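Local coordinates for protein methylmalonyl-CoA carboxyltransferase 5S subunit (Propionibacterium freudenreichii subsp. shermanii, PDB 1RQB) that transfers a carboxyl group from the biotin of the 1.3S subunit to pyruvate, forming oxaloacetate, as the cobalt-binding subunit of transcarboxylase, at residues Thr42-Glu47 / Pro298-Phe303; Arg135-Met140 / Thr163-Ile168; Met140-Asn145 / Tyr394-Ala399. All blocks are in the same frame, centred on the assembly; numbering follows the deposited sequence.

Interaction 1 of 3, residues Thr42-Glu47 / Pro298-Phe303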
ATOM      1  N   THR A  42      10.341 -14.863  -8.132  1.00 14.01           N
ATOM      2  CA  THR A  42      11.086 -14.766  -9.397  1.00 12.59           C
ATOM      3  C   THR A  42      10.625 -15.810 -10.417  1.00 15.52           C
ATOM      4  O   THR A  42      11.371 -16.137 -11.339  1.00 13.08           O
ATOM      5  CB  THR A  42      12.612 -15.010  -9.170  1.00 16.36           C
ATOM      6  OG1 THR A  42      12.992 -14.612  -7.843  1.00 17.20           O
ATOM      7  CG2 THR A  42      13.426 -14.216 -10.169  1.00 15.86           C
ATOM      8  N   ARG A  43       9.388 -16.287 -10.316  1.00 13.88           N
ATOM      9  CA  ARG A  43       8.921 -17.347 -11.220  1.00 12.30           C
ATOM     10  C   ARG A  43       8.295 -16.827 -12.517  1.00 16.89           C
ATOM     11  O   ARG A  43       7.869 -17.626 -13.348  1.00 15.36           O
ATOM     12  CB  ARG A  43       7.894 -18.228 -10.510  1.00 14.48           C
ATOM     13  CG  ARG A  43       8.426 -19.050  -9.341  1.00 12.08           C
ATOM     14  CD  ARG A  43       9.548 -19.968  -9.795  1.00 15.20           C
ATOM     15  NE  ARG A  43       9.722 -21.113  -8.901  1.00 14.21           N
ATOM     16  CZ  ARG A  43      10.261 -21.084  -7.690  1.00 17.41           C
ATOM     17  NH1 ARG A  43      10.712 -19.950  -7.172  1.00 18.91           N
ATOM     18  NH2 ARG A  43      10.349 -22.212  -6.997  1.00 17.13           N
HETATM   19  N   MSE A  44       8.251 -15.518 -12.729  1.00 14.02           N
HETATM   20  CA  MSE A  44       7.598 -14.988 -13.936  1.00 17.23           C
HETATM   21  C   MSE A  44       8.205 -15.564 -15.218  1.00 17.74           C
HETATM   22  O   MSE A  44       9.402 -15.438 -15.469  1.00 17.17           O
HETATM   23  CB  MSE A  44       7.701 -13.471 -14.004  1.00 19.25           C
HETATM   24  CG  MSE A  44       7.096 -12.938 -15.273  1.00 22.26           C
HETATM   25 SE   MSE A  44       5.246 -12.562 -14.987  1.00 43.95          SE
HETATM   26  CE  MSE A  44       5.521 -10.828 -14.409  1.00 17.27           C
ATOM     27  N   ALA A  45       7.347 -16.136 -16.055  1.00 15.47           N
ATOM     28  CA  ALA A  45       7.785 -16.734 -17.327  1.00 15.27           C
ATOM     29  C   ALA A  45       7.885 -15.648 -18.399  1.00 17.22           C
ATOM     30  O   ALA A  45       7.064 -14.734 -18.459  1.00 15.14           O
ATOM     31  CB  ALA A  45       6.798 -17.806 -17.762  1.00 17.25           C
HETATM   32  N   MSE A  46       8.881 -15.785 -19.268  1.00 16.23           N
HETATM   33  CA  MSE A  46       9.110 -14.816 -20.348  1.00 21.04           C
HETATM   34  C   MSE A  46       7.846 -14.672 -21.200  1.00 20.09           C
HETATM   35  O   MSE A  46       7.501 -13.571 -21.625  1.00 17.75           O
HETATM   36  CB  MSE A  46      10.290 -15.267 -21.220  1.00 25.43           C
HETATM   37  CG  MSE A  46      10.667 -14.251 -22.280  1.00 29.22           C
HETATM   38 SE   MSE A  46      11.126 -12.521 -21.452  1.00 43.89          SE
HETATM   39  CE  MSE A  46      12.418 -11.916 -22.774  1.00 28.57           C
ATOM     40  N   GLU A  47       7.143 -15.783 -21.423  1.00 17.04           N
ATOM     41  CA  GLU A  47       5.915 -15.778 -22.231  1.00 15.93           C
ATOM     42  C   GLU A  47       4.884 -14.805 -21.653  1.00 17.66           C
ATOM     43  O   GLU A  47       4.090 -14.220 -22.387  1.00 15.72           O
ATOM     44  CB  GLU A  47       5.310 -17.195 -22.284  1.00 19.60           C
ATOM     45  CG  GLU A  47       4.988 -17.787 -20.912  1.00 26.97           C
ATOM     46  CD  GLU A  47       4.649 -19.278 -20.942  0.50 27.97           C
ATOM     47  OE1 GLU A  47       5.484 -20.074 -21.432  0.50 28.02           O
ATOM     48  OE2 GLU A  47       3.553 -19.654 -20.458  0.50 23.94           O
ATOM     49  N   PRO A 298      -2.845 -13.549 -11.380  1.00 15.10           N
ATOM     50  CA  PRO A 298      -3.539 -14.646 -10.687  1.00 14.08           C
ATOM     51  C   PRO A 298      -2.965 -16.048 -10.910  1.00 16.85           C
ATOM     52  O   PRO A 298      -3.118 -16.927 -10.063  1.00 14.33           O
ATOM     53  CB  PRO A 298      -4.980 -14.520 -11.191  1.00 19.14           C
ATOM     54  CG  PRO A 298      -5.103 -13.048 -11.471  1.00 18.63           C
ATOM     55  CD  PRO A 298      -3.797 -12.763 -12.181  1.00 14.04           C
ATOM     56  N   LYS A 299      -2.295 -16.253 -12.042  1.00 11.96           N
ATOM     57  CA  LYS A 299      -1.711 -17.564 -12.365  1.00 17.97           C
ATOM     58  C   LYS A 299      -0.534 -17.903 -11.446  1.00 15.15           C
ATOM     59  O   LYS A 299      -0.116 -19.057 -11.372  1.00 15.08           O
ATOM     60  CB  LYS A 299      -1.226 -17.604 -13.820  1.00 14.41           C
ATOM     61  CG  LYS A 299      -2.319 -17.376 -14.849  1.00 20.71           C
ATOM     62  CD  LYS A 299      -1.830 -17.645 -16.276  1.00 28.15           C
ATOM     63  CE  LYS A 299      -0.627 -16.802 -16.668  1.00 30.08           C
ATOM     64  NZ  LYS A 299      -0.251 -17.047 -18.098  1.00 31.20           N
ATOM     65  N   TYR A 300      -0.007 -16.912 -10.730  1.00 12.28           N
ATOM     66  CA  TYR A 300       1.157 -17.137  -9.860  1.00 11.81           C
ATOM     67  C   TYR A 300       0.760 -17.177  -8.383  1.00 11.52           C
ATOM     68  O   TYR A 300       1.615 -17.061  -7.507  1.00 14.91           O
ATOM     69  CB  TYR A 300       2.189 -16.021 -10.094  1.00 13.11           C
ATOM     70  CG  TYR A 300       2.838 -16.119 -11.459  1.00 11.18           C
ATOM     71  CD1 TYR A 300       2.216 -15.595 -12.600  1.00 13.60           C
ATOM     72  CD2 TYR A 300       4.043 -16.811 -11.617  1.00 12.54           C
ATOM     73  CE1 TYR A 300       2.786 -15.769 -13.870  1.00 12.99           C
ATOM     74  CE2 TYR A 300       4.614 -16.990 -12.869  1.00 14.04           C
ATOM     75  CZ  TYR A 300       3.990 -16.474 -13.985  1.00 11.17           C
ATOM     76  OH  TYR A 300       4.569 -16.669 -15.211  1.00 13.43           O
ATOM     77  N   LYS A 301      -0.519 -17.396  -8.099  1.00 12.86           N
ATOM     78  CA  LYS A 301      -1.004 -17.385  -6.712  1.00 16.05           C
ATOM     79  C   LYS A 301      -0.243 -18.357  -5.806  1.00 17.05           C
ATOM     80  O   LYS A 301      -0.073 -18.078  -4.621  1.00 16.57           O
ATOM     81  CB  LYS A 301      -2.496 -17.710  -6.650  1.00 20.20           C
ATOM     82  CG  LYS A 301      -2.860 -19.106  -7.107  1.00 28.55           C
ATOM     83  CD  LYS A 301      -4.350 -19.349  -6.915  1.00 37.96           C
ATOM     84  CE  LYS A 301      -4.747 -19.152  -5.455  1.00 42.64           C
ATOM     85  NZ  LYS A 301      -6.204 -19.380  -5.215  1.00 48.47           N
ATOM     86  N   LYS A 302       0.208 -19.495  -6.327  1.00 14.82           N
ATOM     87  CA  LYS A 302       0.909 -20.473  -5.480  1.00 16.85           C
ATOM     88  C   LYS A 302       2.245 -19.925  -4.974  1.00 16.53           C
ATOM     89  O   LYS A 302       2.858 -20.521  -4.090  1.00 15.67           O
ATOM     90  CB  LYS A 302       1.183 -21.783  -6.245  1.00 18.54           C
ATOM     91  CG  LYS A 302      -0.043 -22.567  -6.731  1.00 18.07           C
ATOM     92  CD  LYS A 302      -0.936 -23.027  -5.572  1.00 21.59           C
ATOM     93  CE  LYS A 302      -2.097 -23.888  -6.089  1.00 24.92           C
ATOM     94  NZ  LYS A 302      -2.892 -24.470  -4.969  1.00 27.55           N
ATOM     95  N   PHE A 303       2.727 -18.811  -5.523  1.00 16.92           N
ATOM     96  CA  PHE A 303       4.030 -18.290  -5.083  1.00 13.07           C
ATOM     97  C   PHE A 303       3.896 -16.951  -4.352  1.00 18.49           C
ATOM     98  O   PHE A 303       4.905 -16.334  -4.014  1.00 19.22           O
ATOM     99  CB  PHE A 303       4.971 -18.088  -6.287  1.00 14.91           C
ATOM    100  CG  PHE A 303       5.198 -19.329  -7.103  1.00 13.43           C
ATOM    101  CD1 PHE A 303       4.425 -19.586  -8.231  1.00 17.49           C
ATOM    102  CD2 PHE A 303       6.171 -20.247  -6.731  1.00 16.10           C
ATOM    103  CE1 PHE A 303       4.620 -20.747  -8.982  1.00 15.95           C
ATOM    104  CE2 PHE A 303       6.380 -21.418  -7.469  1.00 15.78           C
ATOM    105  CZ  PHE A 303       5.605 -21.670  -8.595  1.00 16.24           C
TER
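R43 meets F303 with its aliphatic part: CG stands 3.7 Å from the centroid of the F303 ring and 14° off the ring normal, which identifies a CH-pi contact over the face. CG reaches this place because it lies anti to the carbonyl carbon (chi1 -66°). The two side chains cross at about a right angle, and farther out NE of R43 comes to 3.6 Å from CE2 of F303. That carbon lies over one face of the guanidinium but offset toward its rim, and the two planes are inclined, so no parallel stack forms. At the polar end of R43, NH1 bonds the carbonyl of A41, and the guanidinium makes a cation-pi contact with F78. The backbone takes part as well, for O of R43 lies 3.4 Å from CE2 of Y300, at the ring edge and near its plane. M44, a selenomethionine, crosses Y300 at about a right angle. Its SE is 4.7 Å from the centroid of the Y300 ring in an oblique Met-aromatic contact, and the same side chain also touches H36, a substrate-binding residue. A45 supplies the hydrogen bond of the pair, a nearly straight one: its N donates to OH of Y300 at 3.0 Å and 166°, while CB of A45 packs 3.6 Å from that same OH. D48 OD2 is a second partner of the hydroxyl. The phenol oxygen, buried at the end of a largely apolar ring, is thus held by two partners, an amide that gives a proton and a carboxylate that probably receives one; this fixes the tip of Y300 against the loop after helix 31-39.

Interaction 2 of 3, residues Arg135-Met140 / Thr163-Ile168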
ATOM      1  N   ARG A 135      23.668  -1.740 -12.046  1.00 10.80           N
ATOM      2  CA  ARG A 135      23.626  -1.338 -10.634  1.00 10.34           C
ATOM      3  C   ARG A 135      24.498  -2.336  -9.870  1.00  9.74           C
ATOM      4  O   ARG A 135      24.111  -3.484  -9.656  1.00 12.42           O
ATOM      5  CB  ARG A 135      22.188  -1.330 -10.108  1.00 10.13           C
ATOM      6  CG  ARG A 135      22.091  -1.033  -8.601  1.00 12.87           C
ATOM      7  CD  ARG A 135      20.636  -0.877  -8.158  1.00 13.73           C
ATOM      8  NE  ARG A 135      20.035   0.330  -8.718  1.00 11.76           N
ATOM      9  CZ  ARG A 135      18.744   0.637  -8.631  1.00 15.94           C
ATOM     10  NH1 ARG A 135      17.903  -0.186  -8.014  1.00 14.02           N
ATOM     11  NH2 ARG A 135      18.302   1.782  -9.131  1.00 15.88           N
ATOM     12  N   VAL A 136      25.694  -1.901  -9.494  1.00  9.56           N
ATOM     13  CA  VAL A 136      26.643  -2.788  -8.804  1.00 10.27           C
ATOM     14  C   VAL A 136      26.525  -2.593  -7.293  1.00 12.67           C
ATOM     15  O   VAL A 136      26.611  -1.466  -6.809  1.00 14.56           O
ATOM     16  CB  VAL A 136      28.094  -2.468  -9.235  1.00 13.18           C
ATOM     17  CG1 VAL A 136      29.051  -3.490  -8.636  1.00  9.81           C
ATOM     18  CG2 VAL A 136      28.196  -2.480 -10.764  1.00 12.47           C
ATOM     19  N   PHE A 137      26.326  -3.680  -6.545  1.00  9.97           N
ATOM     20  CA  PHE A 137      26.221  -3.526  -5.088  1.00 12.74           C
ATOM     21  C   PHE A 137      26.999  -4.623  -4.357  1.00 15.74           C
ATOM     22  O   PHE A 137      27.457  -5.602  -4.946  1.00 13.60           O
ATOM     23  CB  PHE A 137      24.739  -3.506  -4.641  1.00 11.93           C
ATOM     24  CG  PHE A 137      24.109  -4.873  -4.471  1.00 14.92           C
ATOM     25  CD1 PHE A 137      23.872  -5.385  -3.201  1.00 16.24           C
ATOM     26  CD2 PHE A 137      23.753  -5.640  -5.575  1.00 14.14           C
ATOM     27  CE1 PHE A 137      23.287  -6.649  -3.027  1.00 16.64           C
ATOM     28  CE2 PHE A 137      23.171  -6.902  -5.415  1.00 11.63           C
ATOM     29  CZ  PHE A 137      22.936  -7.407  -4.142  1.00 15.84           C
ATOM     30  N   ASP A 138      27.187  -4.399  -3.065  1.00 13.26           N
ATOM     31  CA  ASP A 138      27.857  -5.365  -2.183  1.00 13.80           C
ATOM     32  C   ASP A 138      27.026  -5.452  -0.902  1.00 11.70           C
ATOM     33  O   ASP A 138      26.699  -4.430  -0.303  1.00 12.75           O
ATOM     34  CB  ASP A 138      29.274  -4.916  -1.846  1.00 12.95           C
ATOM     35  CG  ASP A 138      29.986  -5.902  -0.942  1.00 18.08           C
ATOM     36  OD1 ASP A 138      30.396  -6.977  -1.431  1.00 20.63           O
ATOM     37  OD2 ASP A 138      30.112  -5.615   0.268  1.00 18.36           O
ATOM     38  N   ALA A 139      26.718  -6.674  -0.488  1.00 14.76           N
ATOM     39  CA  ALA A 139      25.865  -6.934   0.678  1.00 17.09           C
ATOM     40  C   ALA A 139      26.433  -6.325   1.963  1.00 24.11           C
ATOM     41  O   ALA A 139      25.682  -6.063   2.900  1.00 27.80           O
ATOM     42  CB  ALA A 139      25.660  -8.440   0.845  1.00 17.70           C
HETATM   43  N   MSE A 140      27.739  -6.080   2.025  1.00 22.60           N
HETATM   44  CA  MSE A 140      28.315  -5.508   3.251  1.00 24.72           C
HETATM   45  C   MSE A 140      28.716  -4.046   3.033  1.00 20.34           C
HETATM   46  O   MSE A 140      29.284  -3.417   3.924  1.00 18.43           O
HETATM   47  CB  MSE A 140      29.535  -6.320   3.665  1.00 30.42           C
HETATM   48  CG  MSE A 140      29.241  -7.802   3.802  1.00 38.41           C
HETATM   49 SE   MSE A 140      29.748  -8.474   5.527  1.00 47.49          SE
HETATM   50  CE  MSE A 140      31.671  -8.515   5.246  1.00 38.62           C
ATOM     51  N   THR A 163      26.204   1.307  -5.706  1.00 14.98           N
ATOM     52  CA  THR A 163      25.066   1.178  -4.784  1.00 13.34           C
ATOM     53  C   THR A 163      25.472   1.215  -3.312  1.00 14.38           C
ATOM     54  O   THR A 163      26.491   0.661  -2.903  1.00 16.84           O
ATOM     55  CB  THR A 163      24.359  -0.162  -4.992  1.00 16.62           C
ATOM     56  OG1 THR A 163      23.949  -0.271  -6.354  1.00 16.06           O
ATOM     57  CG2 THR A 163      23.148  -0.279  -4.079  1.00 15.22           C
ATOM     58  N   ILE A 164      24.607   1.854  -2.536  1.00 12.28           N
ATOM     59  CA  ILE A 164      24.738   1.916  -1.075  1.00 13.45           C
ATOM     60  C   ILE A 164      23.513   1.202  -0.498  1.00 13.88           C
ATOM     61  O   ILE A 164      22.382   1.609  -0.761  1.00 13.52           O
ATOM     62  CB  ILE A 164      24.708   3.360  -0.556  1.00 15.58           C
ATOM     63  CG1 ILE A 164      25.945   4.125  -1.028  1.00 18.67           C
ATOM     64  CG2 ILE A 164      24.639   3.355   0.972  1.00 17.22           C
ATOM     65  CD1 ILE A 164      25.833   5.621  -0.811  1.00 17.99           C
ATOM     66  N   CYS A 165      23.728   0.115   0.234  1.00 11.24           N
ATOM     67  CA  CYS A 165      22.598  -0.590   0.855  1.00 11.88           C
ATOM     68  C   CYS A 165      22.282   0.133   2.165  1.00 17.17           C
ATOM     69  O   CYS A 165      23.130   0.257   3.049  1.00 12.99           O
ATOM     70  CB  CYS A 165      22.935  -2.052   1.143  1.00 16.42           C
ATOM     71  SG  CYS A 165      23.071  -3.050  -0.349  1.00 22.05           S
ATOM     72  N   TYR A 166      21.057   0.624   2.252  1.00 10.32           N
ATOM     73  CA  TYR A 166      20.618   1.376   3.434  1.00 12.93           C
ATOM     74  C   TYR A 166      20.214   0.414   4.549  1.00 14.73           C
ATOM     75  O   TYR A 166      19.559  -0.603   4.321  1.00 12.73           O
ATOM     76  CB  TYR A 166      19.408   2.250   3.105  1.00 11.04           C
ATOM     77  CG  TYR A 166      18.944   3.048   4.306  1.00  8.71           C
ATOM     78  CD1 TYR A 166      19.659   4.163   4.735  1.00  7.76           C
ATOM     79  CD2 TYR A 166      17.817   2.657   5.043  1.00  9.86           C
ATOM     80  CE1 TYR A 166      19.266   4.879   5.870  1.00 12.67           C
ATOM     81  CE2 TYR A 166      17.420   3.360   6.183  1.00  9.23           C
ATOM     82  CZ  TYR A 166      18.148   4.471   6.588  1.00 11.87           C
ATOM     83  OH  TYR A 166      17.756   5.183   7.699  1.00 12.11           O
ATOM     84  N   THR A 167      20.627   0.741   5.760  1.00 12.54           N
ATOM     85  CA  THR A 167      20.202  -0.069   6.910  1.00 13.33           C
ATOM     86  C   THR A 167      20.158   0.844   8.135  1.00 13.81           C
ATOM     87  O   THR A 167      20.548   2.010   8.069  1.00 15.76           O
ATOM     88  CB  THR A 167      21.157  -1.282   7.186  1.00 16.11           C
ATOM     89  OG1 THR A 167      20.629  -2.060   8.272  1.00 19.42           O
ATOM     90  CG2 THR A 167      22.555  -0.808   7.570  1.00 17.01           C
ATOM     91  N   ILE A 168      19.613   0.317   9.220  1.00 11.62           N
ATOM     92  CA  ILE A 168      19.588   1.058  10.487  1.00 15.58           C
ATOM     93  C   ILE A 168      20.435   0.258  11.478  1.00 15.69           C
ATOM     94  O   ILE A 168      20.261  -0.950  11.623  1.00 15.20           O
ATOM     95  CB  ILE A 168      18.148   1.233  11.028  1.00 15.68           C
ATOM     96  CG1 ILE A 168      17.350   2.167  10.098  1.00 15.69           C
ATOM     97  CG2 ILE A 168      18.179   1.840  12.419  1.00 18.22           C
ATOM     98  CD1 ILE A 168      15.882   2.293  10.467  1.00 19.18           C
TER
HETATM   99  O   HOH W   1      26.246  -1.843  -1.890  1.00 15.42           O
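V136 O and T163 are joined by two hydrogen bonds from the same residue. OG1 of T163 donates to O of V136 at 3.0 Å, approaching from above the carbonyl plane, 68° out of it. N of T163 also reaches O of V136, but its N-H...O angle of 122° makes this a weak bond. Two residues farther along, at D138, a water continues the link: it accepts from N of D138 at 3.0 Å and probably donates to O of T163 at 2.7 Å. D138 then turns its own chain, since OD2 accepts from N of M140 in an Asx turn and also bonds N of D142.

Packing surrounds these bonds. CG of R135 lies against the T163 hydroxyl, with the two side chains crossing at about a right angle. CB of F137 sits 3.4 Å from CB of T163, and CG2 of T163 adds to that contact. CG of F137 takes the crowded position between N and the carbonyl carbon (chi1 83°). The ring leads away from T163; its CD1 meets SG of C165 obliquely at 3.8 Å. An alanine in place of T163 would probably leave V136 O with the weak amide bond alone from this residue and open a small gap where CG2 packed against CB of F137.

The polar end of R135 is bound outside the contact, by Q161 and D250, and its side chain comes within about 3 Å of that of the cobalt ligand H226. Strands 133-136 and 159-163, linked through helix 144-155 as a beta-alpha-beta unit, are neighbours in the parallel TIM barrel and meet here at their C-terminal ends, near the cobalt site.

Interaction 3 of 3, residues Met140-Asn145 / Tyr394-Ala399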
HETATM    1  N   MSE A 140      27.739  -6.080   2.025  1.00 22.60           N
HETATM    2  CA  MSE A 140      28.315  -5.508   3.251  1.00 24.72           C
HETATM    3  C   MSE A 140      28.716  -4.046   3.033  1.00 20.34           C
HETATM    4  O   MSE A 140      29.284  -3.417   3.924  1.00 18.43           O
HETATM    5  CB  MSE A 140      29.535  -6.320   3.665  1.00 30.42           C
HETATM    6  CG  MSE A 140      29.241  -7.802   3.802  1.00 38.41           C
HETATM    7 SE   MSE A 140      29.748  -8.474   5.527  1.00 47.49          SE
HETATM    8  CE  MSE A 140      31.671  -8.515   5.246  1.00 38.62           C
ATOM      9  N   ASN A 141      28.411  -3.510   1.851  1.00 12.82           N
ATOM     10  CA  ASN A 141      28.745  -2.124   1.490  1.00 15.16           C
ATOM     11  C   ASN A 141      30.259  -1.914   1.439  1.00 16.49           C
ATOM     12  O   ASN A 141      30.740  -0.815   1.707  1.00 13.96           O
ATOM     13  CB  ASN A 141      28.139  -1.103   2.465  1.00 19.16           C
ATOM     14  CG  ASN A 141      26.689  -0.791   2.159  1.00 20.67           C
ATOM     15  OD1 ASN A 141      26.235  -0.935   1.025  1.00 17.92           O
ATOM     16  ND2 ASN A 141      25.959  -0.346   3.172  1.00 15.15           N
ATOM     17  N   ASP A 142      31.014  -2.958   1.110  1.00 16.04           N
ATOM     18  CA  ASP A 142      32.473  -2.827   0.974  1.00 17.88           C
ATOM     19  C   ASP A 142      32.754  -2.401  -0.469  1.00 15.84           C
ATOM     20  O   ASP A 142      32.602  -3.189  -1.402  1.00 16.23           O
ATOM     21  CB  ASP A 142      33.145  -4.176   1.273  1.00 17.21           C
ATOM     22  CG  ASP A 142      34.668  -4.100   1.249  1.00 26.04           C
ATOM     23  OD1 ASP A 142      35.227  -3.097   0.744  1.00 23.10           O
ATOM     24  OD2 ASP A 142      35.304  -5.065   1.731  1.00 22.82           O
ATOM     25  N   PRO A 143      33.164  -1.142  -0.678  1.00 16.44           N
ATOM     26  CA  PRO A 143      33.446  -0.634  -2.023  1.00 20.47           C
ATOM     27  C   PRO A 143      34.486  -1.431  -2.813  1.00 18.73           C
ATOM     28  O   PRO A 143      34.441  -1.475  -4.042  1.00 16.69           O
ATOM     29  CB  PRO A 143      33.909   0.805  -1.768  1.00 22.35           C
ATOM     30  CG  PRO A 143      33.313   1.142  -0.440  1.00 26.15           C
ATOM     31  CD  PRO A 143      33.492  -0.127   0.336  1.00 21.19           C
ATOM     32  N   ARG A 144      35.419  -2.058  -2.106  1.00 18.22           N
ATOM     33  CA  ARG A 144      36.477  -2.832  -2.775  1.00 19.23           C
ATOM     34  C   ARG A 144      35.878  -4.000  -3.561  1.00 17.33           C
ATOM     35  O   ARG A 144      36.417  -4.394  -4.594  1.00 17.91           O
ATOM     36  CB  ARG A 144      37.472  -3.352  -1.744  1.00 18.83           C
ATOM     37  CG  ARG A 144      38.091  -2.236  -0.927  1.00 24.31           C
ATOM     38  CD  ARG A 144      39.039  -2.798   0.110  1.00 28.72           C
ATOM     39  NE  ARG A 144      38.358  -3.751   0.980  1.00 27.04           N
ATOM     40  CZ  ARG A 144      38.970  -4.476   1.911  1.00 32.83           C
ATOM     41  NH1 ARG A 144      40.281  -4.356   2.095  1.00 29.76           N
ATOM     42  NH2 ARG A 144      38.273  -5.327   2.652  1.00 29.09           N
ATOM     43  N   ASN A 145      34.769  -4.559  -3.075  1.00 15.91           N
ATOM     44  CA  ASN A 145      34.116  -5.682  -3.766  1.00 14.99           C
ATOM     45  C   ASN A 145      33.346  -5.190  -4.994  1.00 15.29           C
ATOM     46  O   ASN A 145      32.922  -5.992  -5.826  1.00 14.96           O
ATOM     47  CB  ASN A 145      33.138  -6.410  -2.840  1.00 14.61           C
ATOM     48  CG  ASN A 145      33.837  -7.189  -1.754  1.00 15.62           C
ATOM     49  OD1 ASN A 145      34.995  -7.575  -1.906  1.00 19.90           O
ATOM     50  ND2 ASN A 145      33.135  -7.445  -0.660  1.00 19.36           N
ATOM     51  N   TYR A 394      34.576 -12.263   3.093  1.00 18.04           N
ATOM     52  CA  TYR A 394      33.491 -11.638   2.324  1.00 20.78           C
ATOM     53  C   TYR A 394      33.786 -10.143   2.193  1.00 20.72           C
ATOM     54  O   TYR A 394      33.032  -9.399   1.567  1.00 23.21           O
ATOM     55  CB  TYR A 394      32.138 -11.825   3.007  1.00 22.24           C
ATOM     56  CG  TYR A 394      31.549 -13.212   2.865  1.00 30.68           C
ATOM     57  CD1 TYR A 394      30.280 -13.500   3.365  1.00 37.67           C
ATOM     58  CD2 TYR A 394      32.259 -14.240   2.243  1.00 34.08           C
ATOM     59  CE1 TYR A 394      29.732 -14.778   3.252  1.00 39.44           C
ATOM     60  CE2 TYR A 394      31.721 -15.520   2.124  1.00 35.11           C
ATOM     61  CZ  TYR A 394      30.462 -15.780   2.633  1.00 36.62           C
ATOM     62  OH  TYR A 394      29.933 -17.041   2.537  1.00 43.08           O
ATOM     63  N   GLY A 395      34.895  -9.715   2.787  1.00 16.86           N
ATOM     64  CA  GLY A 395      35.261  -8.312   2.734  1.00 15.67           C
ATOM     65  C   GLY A 395      35.210  -7.666   4.106  1.00 17.18           C
ATOM     66  O   GLY A 395      35.113  -8.356   5.120  1.00 19.75           O
ATOM     67  N   ALA A 396      35.266  -6.340   4.146  1.00 17.99           N
ATOM     68  CA  ALA A 396      35.241  -5.612   5.422  1.00 22.21           C
ATOM     69  C   ALA A 396      33.796  -5.344   5.851  1.00 23.34           C
ATOM     70  O   ALA A 396      32.898  -5.231   5.019  1.00 23.94           O
ATOM     71  CB  ALA A 396      35.990  -4.289   5.283  1.00 22.70           C
ATOM     72  N   SER A 397      33.586  -5.252   7.161  1.00 24.02           N
ATOM     73  CA  SER A 397      32.254  -4.964   7.711  1.00 22.61           C
ATOM     74  C   SER A 397      32.155  -3.457   7.952  1.00 25.02           C
ATOM     75  O   SER A 397      33.172  -2.764   7.972  1.00 24.96           O
ATOM     76  CB  SER A 397      32.056  -5.710   9.031  1.00 25.62           C
ATOM     77  OG  SER A 397      31.986  -7.115   8.834  1.00 26.50           O
ATOM     78  N   PRO A 398      30.929  -2.921   8.098  1.00 22.30           N
ATOM     79  CA  PRO A 398      30.783  -1.481   8.342  1.00 21.64           C
ATOM     80  C   PRO A 398      31.510  -1.050   9.617  1.00 24.22           C
ATOM     81  O   PRO A 398      32.037   0.057   9.700  1.00 24.73           O
ATOM     82  CB  PRO A 398      29.273  -1.308   8.446  1.00 22.72           C
ATOM     83  CG  PRO A 398      28.778  -2.304   7.442  1.00 23.25           C
ATOM     84  CD  PRO A 398      29.627  -3.525   7.763  1.00 21.61           C
ATOM     85  N   ALA A 399      31.526  -1.929  10.611  1.00 24.52           N
ATOM     86  CA  ALA A 399      32.213  -1.648  11.880  1.00 27.92           C
ATOM     87  C   ALA A 399      33.200  -2.784  12.155  1.00 30.91           C
ATOM     88  O   ALA A 399      33.194  -3.800  11.461  1.00 24.47           O
ATOM     89  CB  ALA A 399      31.206  -1.544  13.021  1.00 27.37           C
TER
HETATM   90  O   HOH W   2      31.874  -2.689   4.765  1.00 28.03           O
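Y394 presents its carbonyl to N145: ND2 of N145 donates to O of Y394 at 3.0 Å, from a direction tilted out of the carbonyl plane, and bonds OD1 of D138 as well. CB of Y394 touches the M140 methyl, CE, at 4.0 Å.

At G395 the chain takes a positive phi (114°) and comes close, CA lying 3.4 Å from OD2 of D142. A side chain on this residue would run into D142 OD2 and N145 ND2. CE of M140 also lies 3.4 Å from O of G395.

A396 makes the straightest bond, its N donating to OD2 of D142 at 2.7 Å and 174°, from above the carboxylate plane. R144 holds the same carboxylate side-on, NE to OD1 and NH2 to OD2, both through syn lone pairs, while NH1 of R144 bonds the carbonyl of T419; the NH2 to OD2 salt bridge measures 3.1 Å. The guanidinium and the amide donors together would probably favour the ionised carboxylate. A water donates to both O of A396 and O of M140.

S397 sets OG beside CE of M140, although A353 O is its stronger partner. P398 ends the contact with CG 3.7 Å from O of M140.

OD1 of D142 further accepts from N of R144, a capping bond at the start of helix 144-155: one aspartate thus caps a helix of the TIM barrel and fastens it to a loop of the conserved carboxylase region.

Interactions 2 and 3 form one continuous region: their centres are about 10 Å apart, they share M140, N of C165 probably hydrogen-bonds OD1 of N141 (2.8 Å), and ND2 of N145 probably bonds OD1 of D138 (2.9 Å). Together they run from the end of strand 133-136, whose R135 side chain lies about 6 Å from the cobalt ion, outward to the start of helix 144-155 and the 394-399 loop, which is away from the annotated sites. Interaction 1 stands apart, its centre about 28 Å from that of interaction 2 and about 34 Å from that of interaction 3, on the opposite side of the chain's centre from the latter. It approaches the active site separately, through M44 and H36.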